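Local structure of cruciform cutting endonuclease 1, mitochondrial (Schizosaccharomyces pombe, 1KCF) at residues A[113-118]-A[164-169]; A[65-70]-A[202-207]. The protein resolves four-way Holliday junctions in mitochondrial DNA by endonucleolytic cleavage at the point of strand exchange. All blocks are in the same frame, centred on the assembly; numbering follows the deposited sequence.

Contact 1 of 2, residues A[113-118]-A[164-169]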
ATOM      1  N   VAL A 113       7.068 -12.647  14.670  1.00 41.21           N
ATOM      2  CA  VAL A 113       5.712 -12.185  14.428  1.00 39.33           C
ATOM      3  C   VAL A 113       5.672 -10.664  14.394  1.00 39.18           C
ATOM      4  O   VAL A 113       6.356  -9.992  15.164  1.00 37.85           O
ATOM      5  CB  VAL A 113       4.741 -12.665  15.536  1.00 41.16           C
ATOM      6  CG1 VAL A 113       3.332 -12.147  15.254  1.00 38.66           C
ATOM      7  CG2 VAL A 113       4.739 -14.189  15.611  1.00 41.32           C
ATOM      8  N   ILE A 114       4.874 -10.129  13.479  1.00 38.68           N
ATOM      9  CA  ILE A 114       4.712  -8.690  13.356  1.00 40.11           C
ATOM     10  C   ILE A 114       3.229  -8.392  13.416  1.00 36.85           C
ATOM     11  O   ILE A 114       2.458  -8.894  12.600  1.00 36.03           O
ATOM     12  CB  ILE A 114       5.268  -8.154  12.024  1.00 42.16           C
ATOM     13  CG1 ILE A 114       6.776  -8.385  11.964  1.00 41.17           C
ATOM     14  CG2 ILE A 114       4.962  -6.662  11.895  1.00 42.04           C
ATOM     15  CD1 ILE A 114       7.381  -8.048  10.625  1.00 44.90           C
ATOM     16  N   LEU A 115       2.845  -7.587  14.399  1.00 37.57           N
ATOM     17  CA  LEU A 115       1.459  -7.189  14.601  1.00 37.68           C
ATOM     18  C   LEU A 115       1.291  -5.759  14.104  1.00 41.54           C
ATOM     19  O   LEU A 115       2.008  -4.848  14.532  1.00 40.93           O
ATOM     20  CB  LEU A 115       1.107  -7.264  16.083  1.00 36.96           C
ATOM     21  CG  LEU A 115       1.467  -8.577  16.787  1.00 36.05           C
ATOM     22  CD1 LEU A 115       1.055  -8.474  18.237  1.00 31.75           C
ATOM     23  CD2 LEU A 115       0.779  -9.756  16.109  1.00 32.33           C
ATOM     24  N   MET A 116       0.339  -5.563  13.205  1.00 42.64           N
ATOM     25  CA  MET A 116       0.114  -4.245  12.639  1.00 45.08           C
ATOM     26  C   MET A 116      -1.277  -3.708  12.939  1.00 43.86           C
ATOM     27  O   MET A 116      -2.285  -4.393  12.773  1.00 43.85           O
ATOM     28  CB  MET A 116       0.344  -4.296  11.131  1.00 49.13           C
ATOM     29  CG  MET A 116       0.773  -2.979  10.507  1.00 55.08           C
ATOM     30  SD  MET A 116       1.107  -3.184   8.739  1.00 61.02           S
ATOM     31  CE  MET A 116       2.766  -3.853   8.797  1.00 58.95           C
ATOM     32  N   GLU A 117      -1.314  -2.465  13.391  1.00 41.88           N
ATOM     33  CA  GLU A 117      -2.556  -1.797  13.714  1.00 42.43           C
ATOM     34  C   GLU A 117      -2.324  -0.331  13.398  1.00 41.24           C
ATOM     35  O   GLU A 117      -1.203   0.152  13.496  1.00 41.89           O
ATOM     36  CB  GLU A 117      -2.856  -2.000  15.198  1.00 43.04           C
ATOM     37  CG  GLU A 117      -4.190  -1.505  15.669  1.00 46.11           C
ATOM     38  CD  GLU A 117      -4.553  -2.075  17.030  1.00 47.41           C
ATOM     39  OE1 GLU A 117      -4.988  -1.295  17.902  1.00 48.34           O
ATOM     40  OE2 GLU A 117      -4.408  -3.302  17.229  1.00 48.02           O
ATOM     41  N   ARG A 118      -3.365   0.373  12.983  1.00 43.91           N
ATOM     42  CA  ARG A 118      -3.214   1.792  12.680  1.00 46.52           C
ATOM     43  C   ARG A 118      -3.183   2.556  13.992  1.00 44.84           C
ATOM     44  O   ARG A 118      -3.880   2.199  14.941  1.00 44.15           O
ATOM     45  CB  ARG A 118      -4.386   2.308  11.842  1.00 49.45           C
ATOM     46  CG  ARG A 118      -4.386   1.883  10.389  1.00 53.61           C
ATOM     47  CD  ARG A 118      -5.628   2.426   9.683  1.00 56.47           C
ATOM     48  NE  ARG A 118      -5.639   2.111   8.257  1.00 61.26           N
ATOM     49  CZ  ARG A 118      -5.737   0.882   7.758  1.00 63.45           C
ATOM     50  NH1 ARG A 118      -5.838  -0.165   8.570  1.00 63.41           N
ATOM     51  NH2 ARG A 118      -5.724   0.701   6.443  1.00 65.22           N
ATOM     52  N   LEU A 164       0.429  -9.930  10.938  1.00 40.03           N
ATOM     53  CA  LEU A 164      -0.979  -9.952  11.297  1.00 40.84           C
ATOM     54  C   LEU A 164      -1.545  -8.558  11.543  1.00 41.30           C
ATOM     55  O   LEU A 164      -0.919  -7.725  12.203  1.00 40.25           O
ATOM     56  CB  LEU A 164      -1.177 -10.805  12.559  1.00 40.67           C
ATOM     57  CG  LEU A 164      -0.585 -12.219  12.561  1.00 42.87           C
ATOM     58  CD1 LEU A 164      -0.628 -12.779  13.972  1.00 42.87           C
ATOM     59  CD2 LEU A 164      -1.357 -13.126  11.601  1.00 40.84           C
ATOM     60  N   SER A 165      -2.723  -8.302  10.990  1.00 40.78           N
ATOM     61  CA  SER A 165      -3.381  -7.028  11.208  1.00 43.64           C
ATOM     62  C   SER A 165      -4.408  -7.281  12.300  1.00 43.27           C
ATOM     63  O   SER A 165      -5.142  -8.273  12.258  1.00 41.70           O
ATOM     64  CB  SER A 165      -4.081  -6.536   9.942  1.00 43.44           C
ATOM     65  OG  SER A 165      -3.133  -6.163   8.958  1.00 49.51           O
ATOM     66  N   LEU A 166      -4.440  -6.397  13.286  1.00 40.37           N
ATOM     67  CA  LEU A 166      -5.376  -6.534  14.378  1.00 44.14           C
ATOM     68  C   LEU A 166      -6.305  -5.337  14.372  1.00 47.20           C
ATOM     69  O   LEU A 166      -5.947  -4.261  13.889  1.00 48.47           O
ATOM     70  CB  LEU A 166      -4.628  -6.598  15.711  1.00 43.07           C
ATOM     71  CG  LEU A 166      -3.439  -7.560  15.773  1.00 43.77           C
ATOM     72  CD1 LEU A 166      -2.798  -7.474  17.147  1.00 45.05           C
ATOM     73  CD2 LEU A 166      -3.899  -8.989  15.469  1.00 43.63           C
ATOM     74  N   SER A 167      -7.506  -5.526  14.897  1.00 49.71           N
ATOM     75  CA  SER A 167      -8.453  -4.436  14.957  1.00 51.68           C
ATOM     76  C   SER A 167      -8.259  -3.728  16.291  1.00 52.42           C
ATOM     77  O   SER A 167      -8.159  -4.369  17.339  1.00 53.62           O
ATOM     78  CB  SER A 167      -9.888  -4.957  14.857  1.00 52.01           C
ATOM     79  OG  SER A 167     -10.223  -5.737  15.990  1.00 52.90           O
ATOM     80  N   PRO A 168      -8.176  -2.394  16.265  1.00 53.40           N
ATOM     81  CA  PRO A 168      -7.997  -1.641  17.509  1.00 52.40           C
ATOM     82  C   PRO A 168      -9.081  -2.025  18.519  1.00 52.52           C
ATOM     83  O   PRO A 168      -8.832  -2.092  19.724  1.00 52.25           O
ATOM     84  CB  PRO A 168      -8.119  -0.194  17.045  1.00 50.70           C
ATOM     85  CG  PRO A 168      -7.502  -0.247  15.669  1.00 53.45           C
ATOM     86  CD  PRO A 168      -8.118  -1.505  15.089  1.00 51.48           C
ATOM     87  N   LYS A 169     -10.285  -2.279  18.009  1.00 53.59           N
ATOM     88  CA  LYS A 169     -11.420  -2.650  18.851  1.00 54.33           C
ATOM     89  C   LYS A 169     -11.087  -3.853  19.727  1.00 53.27           C
ATOM     90  O   LYS A 169     -11.301  -3.825  20.937  1.00 53.16           O
ATOM     91  CB  LYS A 169     -12.644  -2.951  17.985  1.00 54.15           C
TER
HETATM   92  O   HOH W   1      -2.777  -3.656   9.496  1.00 58.80           O
HETATM   93  O   HOH W   2      -5.175  -3.274  11.523  1.00 60.88           O
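Strand 113-118 pairs in parallel with the edge strand 162-165 in the RNase H-like sheet of the RuvC resolvase family. Val113 meets the neighbouring strand through CG1, set against the Leu164 CD1 methyl. From Ile114 the carbonyl oxygen takes the N-H of Leu164, with N and O 2.8 Å apart and the donor nearly along the C=O axis. Leu115 carries its CG beside its own backbone N, as Leu164 does, so the two chains run side by side in the same direction, with Leu115 CD2 4.0 Å from Leu164 CD1; Leu166 crosses the Leu115 chain obliquely and brings CD1 to 4.1 Å from Leu115 CB. Trp238 of helix 224-253 covers Leu115 and Leu164 on this face. Met116 is gripped at both backbone ends: its N donates to Leu164 O at 2.7 Å (168° at the hydrogen), and its O receives Leu166 N at 3.0 Å. Its side chain and that of Ser165 emerge on the opposite face, where helix 128-151 packs on the methionine and Tyr143 hydrogen-bonds Ser165 OG. Glu117 has CG anti to its backbone N (chi1 -173°), which sends an extended chain past Pro168 in the opposite direction, OE1 resting 3.1 Å from Pro168 CA; Thr171 holds OE2 by a hydrogen bond. The Glu117 side chain lies about 5 Å from those of the Mg(2+)-binding Asp46 and Asp230, consistent with a place beside the metal site; with no metal bound, the nearby acids would probably raise its proton affinity. An alanine here would remove the hydrogen-bond partner of Thr171 OG1 and would probably loosen the packing against the first turn of helix 168-179. Arg118 closes the strand, its NH1 salt-bridged to Glu139 OE1 and its NH2 hydrogen-bonded to Asn136 OD1.

Contact 2 of 2, residues A[65-70]-A[202-207]; sequences VIIHNW and QKILFE
Four backbone hydrogen bonds run between 65-67 and 203-207, around the parallel strands 65-67 and 204-206, a pair that finishes one edge of the mixed RNase H-like sheet in this chain. The ladder starts loosely, Val65 N reaching Lys203 O at 3.3 Å from above the carbonyl plane, and tightens at Leu205, whose N donates to Val65 O at 2.8 Å. Leu205 O then receives Ile67 N, and Ile67 O receives Glu207 N at 3.0 Å with an almost straight bond (175°).

On the face of Val65, Ile67, Ile204 and Phe206, the CD1 tip of Ile67 is pressed to 3.5 Å from Ile204 CG2, tighter than usual for two carbons. Its chain also runs alongside Phe206, with CD1 3.8 Å from ring atom CE2. Trp70, beyond the corner at His68, meets the phenyl ring rim to rim, the planes 33° apart and neither ring over the other; Ile67 CD1 lies over one face of the indole, toward its rim. Glu207, its CG anti to the backbone N and its chain extended, brings OE1 to the edge of the His68 ring, where ND1 donates a weak bond of 2.8 Å, bent to 134° at the hydrogen.

The outer shell comes next. Trp215 stacks on Trp70, Met228 O accepts the N-H of Trp70 NE1, and Ile199 of helix 191-200 touches Phe206. A classic beta bulge, His68 and Asn69 opposite Phe56, coincides with the corner, beyond which the indole lies beside the phenyl ring. Ile66 O sits over the centre of one imidazole face, and rotation of that ring would be limited by the ND1 bond together with a second hydrogen bond, between His68 NE2 and Ser58 OG.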
ATOM      1  N   VAL A  65       4.939 -10.902  30.065  1.00 52.53           N
ATOM      2  CA  VAL A  65       5.418 -10.230  28.872  1.00 48.22           C
ATOM      3  C   VAL A  65       6.727  -9.513  29.162  1.00 46.90           C
ATOM      4  O   VAL A  65       6.819  -8.732  30.105  1.00 47.72           O
ATOM      5  CB  VAL A  65       4.398  -9.201  28.365  1.00 46.31           C
ATOM      6  CG1 VAL A  65       4.953  -8.486  27.141  1.00 42.18           C
ATOM      7  CG2 VAL A  65       3.083  -9.897  28.043  1.00 44.27           C
ATOM      8  N   ILE A  66       7.737  -9.786  28.344  1.00 43.95           N
ATOM      9  CA  ILE A  66       9.039  -9.165  28.510  1.00 42.97           C
ATOM     10  C   ILE A  66       9.321  -8.238  27.335  1.00 42.00           C
ATOM     11  O   ILE A  66       9.399  -8.674  26.188  1.00 39.94           O
ATOM     12  CB  ILE A  66      10.152 -10.226  28.596  1.00 45.14           C
ATOM     13  CG1 ILE A  66       9.808 -11.238  29.693  1.00 47.33           C
ATOM     14  CG2 ILE A  66      11.495  -9.550  28.897  1.00 44.36           C
ATOM     15  CD1 ILE A  66      10.739 -12.425  29.748  1.00 54.21           C
ATOM     16  N   ILE A  67       9.467  -6.953  27.629  1.00 42.63           N
ATOM     17  CA  ILE A  67       9.735  -5.958  26.604  1.00 42.43           C
ATOM     18  C   ILE A  67      11.232  -5.832  26.324  1.00 43.34           C
ATOM     19  O   ILE A  67      12.029  -5.640  27.241  1.00 43.81           O
ATOM     20  CB  ILE A  67       9.169  -4.586  27.031  1.00 42.94           C
ATOM     21  CG1 ILE A  67       7.637  -4.668  27.092  1.00 42.71           C
ATOM     22  CG2 ILE A  67       9.642  -3.496  26.075  1.00 41.13           C
ATOM     23  CD1 ILE A  67       6.947  -3.388  27.492  1.00 42.66           C
ATOM     24  N   HIS A  68      11.607  -5.944  25.053  1.00 44.00           N
ATOM     25  CA  HIS A  68      13.006  -5.839  24.649  1.00 44.44           C
ATOM     26  C   HIS A  68      13.314  -4.431  24.140  1.00 44.22           C
ATOM     27  O   HIS A  68      14.341  -3.834  24.477  1.00 43.40           O
ATOM     28  CB  HIS A  68      13.313  -6.843  23.537  1.00 45.70           C
ATOM     29  CG  HIS A  68      12.916  -8.249  23.860  1.00 49.22           C
ATOM     30  ND1 HIS A  68      13.411  -8.931  24.948  1.00 52.07           N
ATOM     31  CD2 HIS A  68      12.085  -9.108  23.222  1.00 50.59           C
ATOM     32  CE1 HIS A  68      12.902 -10.150  24.970  1.00 52.64           C
ATOM     33  NE2 HIS A  68      12.094 -10.283  23.933  1.00 53.77           N
ATOM     34  N   ASN A  69      12.424  -3.915  23.302  1.00 42.87           N
ATOM     35  CA  ASN A  69      12.585  -2.585  22.739  1.00 43.17           C
ATOM     36  C   ASN A  69      11.218  -1.941  22.689  1.00 44.51           C
ATOM     37  O   ASN A  69      10.213  -2.617  22.465  1.00 44.99           O
ATOM     38  CB  ASN A  69      13.190  -2.658  21.344  1.00 43.31           C
ATOM     39  CG  ASN A  69      14.559  -3.295  21.345  1.00 46.99           C
ATOM     40  OD1 ASN A  69      14.687  -4.517  21.278  1.00 48.39           O
ATOM     41  ND2 ASN A  69      15.597  -2.469  21.440  1.00 46.48           N
ATOM     42  N   TRP A  70      11.185  -0.630  22.875  1.00 43.31           N
ATOM     43  CA  TRP A  70       9.919   0.075  22.925  1.00 43.70           C
ATOM     44  C   TRP A  70      10.156   1.543  22.629  1.00 43.46           C
ATOM     45  O   TRP A  70      10.971   2.186  23.294  1.00 46.26           O
ATOM     46  CB  TRP A  70       9.358  -0.122  24.331  1.00 41.44           C
ATOM     47  CG  TRP A  70       7.978   0.328  24.563  1.00 38.95           C
ATOM     48  CD1 TRP A  70       7.006   0.518  23.631  1.00 40.08           C
ATOM     49  CD2 TRP A  70       7.373   0.573  25.835  1.00 37.16           C
ATOM     50  NE1 TRP A  70       5.827   0.862  24.243  1.00 37.40           N
ATOM     51  CE2 TRP A  70       6.024   0.904  25.597  1.00 35.65           C
ATOM     52  CE3 TRP A  70       7.842   0.542  27.157  1.00 37.26           C
ATOM     53  CZ2 TRP A  70       5.131   1.204  26.630  1.00 34.83           C
ATOM     54  CZ3 TRP A  70       6.952   0.839  28.189  1.00 37.90           C
ATOM     55  CH2 TRP A  70       5.611   1.166  27.917  1.00 37.84           C
ATOM     56  N   GLN A 202       3.718  -6.106  37.728  1.00 60.29           N
ATOM     57  CA  GLN A 202       4.700  -7.067  37.238  1.00 61.09           C
ATOM     58  C   GLN A 202       4.160  -7.995  36.146  1.00 59.58           C
ATOM     59  O   GLN A 202       4.656  -9.108  35.975  1.00 58.94           O
ATOM     60  CB  GLN A 202       5.234  -7.914  38.394  1.00 64.88           C
ATOM     61  CG  GLN A 202       5.969  -7.132  39.470  1.00 68.81           C
ATOM     62  CD  GLN A 202       6.547  -8.039  40.542  1.00 72.15           C
ATOM     63  OE1 GLN A 202       5.808  -8.706  41.271  1.00 74.48           O
ATOM     64  NE2 GLN A 202       7.874  -8.075  40.636  1.00 70.65           N
ATOM     65  N   LYS A 203       3.141  -7.545  35.418  1.00 57.30           N
ATOM     66  CA  LYS A 203       2.570  -8.345  34.338  1.00 55.44           C
ATOM     67  C   LYS A 203       3.390  -8.099  33.078  1.00 53.69           C
ATOM     68  O   LYS A 203       3.348  -8.875  32.125  1.00 52.18           O
ATOM     69  CB  LYS A 203       1.110  -7.964  34.098  1.00 57.40           C
ATOM     70  CG  LYS A 203       0.190  -8.328  35.248  1.00 62.43           C
ATOM     71  CD  LYS A 203       0.182  -9.828  35.462  1.00 64.34           C
ATOM     72  CE  LYS A 203      -0.557 -10.210  36.726  1.00 66.90           C
ATOM     73  NZ  LYS A 203      -0.455 -11.678  36.978  1.00 68.27           N
ATOM     74  N   ILE A 204       4.133  -6.997  33.096  1.00 51.16           N
ATOM     75  CA  ILE A 204       5.010  -6.603  32.003  1.00 49.66           C
ATOM     76  C   ILE A 204       6.360  -6.259  32.627  1.00 49.43           C
ATOM     77  O   ILE A 204       6.448  -5.369  33.471  1.00 51.33           O
ATOM     78  CB  ILE A 204       4.473  -5.354  31.259  1.00 49.29           C
ATOM     79  CG1 ILE A 204       3.255  -5.728  30.411  1.00 49.10           C
ATOM     80  CG2 ILE A 204       5.561  -4.749  30.391  1.00 47.37           C
ATOM     81  CD1 ILE A 204       2.643  -4.548  29.678  1.00 48.73           C
ATOM     82  N   LEU A 205       7.403  -6.979  32.226  1.00 48.01           N
ATOM     83  CA  LEU A 205       8.746  -6.736  32.738  1.00 48.10           C
ATOM     84  C   LEU A 205       9.612  -6.239  31.595  1.00 48.79           C
ATOM     85  O   LEU A 205       9.219  -6.317  30.426  1.00 47.77           O
ATOM     86  CB  LEU A 205       9.356  -8.024  33.305  1.00 48.99           C
ATOM     87  CG  LEU A 205       8.745  -8.629  34.570  1.00 50.07           C
ATOM     88  CD1 LEU A 205       9.451  -9.939  34.892  1.00 52.40           C
ATOM     89  CD2 LEU A 205       8.876  -7.655  35.730  1.00 49.91           C
ATOM     90  N   PHE A 206      10.795  -5.742  31.930  1.00 48.61           N
ATOM     91  CA  PHE A 206      11.713  -5.245  30.921  1.00 49.81           C
ATOM     92  C   PHE A 206      13.047  -5.978  30.929  1.00 50.11           C
ATOM     93  O   PHE A 206      13.639  -6.200  31.980  1.00 48.24           O
ATOM     94  CB  PHE A 206      11.951  -3.748  31.114  1.00 49.15           C
ATOM     95  CG  PHE A 206      10.708  -2.922  30.998  1.00 50.62           C
ATOM     96  CD1 PHE A 206       9.769  -2.907  32.024  1.00 51.94           C
ATOM     97  CD2 PHE A 206      10.471  -2.160  29.861  1.00 49.67           C
ATOM     98  CE1 PHE A 206       8.610  -2.146  31.919  1.00 52.02           C
ATOM     99  CE2 PHE A 206       9.315  -1.396  29.744  1.00 51.77           C
ATOM    100  CZ  PHE A 206       8.382  -1.388  30.777  1.00 52.98           C
ATOM    101  N   GLU A 207      13.511  -6.352  29.741  1.00 53.68           N
ATOM    102  CA  GLU A 207      14.779  -7.050  29.593  1.00 57.74           C
ATOM    103  C   GLU A 207      15.929  -6.091  29.878  1.00 58.95           C
ATOM    104  O   GLU A 207      16.893  -6.450  30.553  1.00 60.47           O
ATOM    105  CB  GLU A 207      14.912  -7.608  28.174  1.00 60.44           C
ATOM    106  CG  GLU A 207      16.292  -8.167  27.848  1.00 63.79           C
ATOM    107  CD  GLU A 207      16.413  -8.619  26.405  1.00 66.59           C
ATOM    108  OE1 GLU A 207      15.992  -7.861  25.504  1.00 66.06           O
ATOM    109  OE2 GLU A 207      16.942  -9.726  26.168  1.00 71.14           O
TER

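From the N terminus, 65-70 is the first of the four segments and waits longer for its partner: contact 2 closes at 202-207, 132 residues beyond residue 70. Within that loop lies the smaller one of contact 1, in which 113-118 pairs with 164-169 after an excursion of 45 residues that includes helix 128-151. The loops are therefore nested and do not cross. Both closing strands end up outermost in the same six-stranded sheet, 162-165 on one side and 204-206 on the other, with the centres of the contacts 19 Å apart and no atoms touching. Between the contacts run strand 42-47, which carries Asp46, and strand 52-59; helix 224-253, which carries Asp230, touches side chains of both.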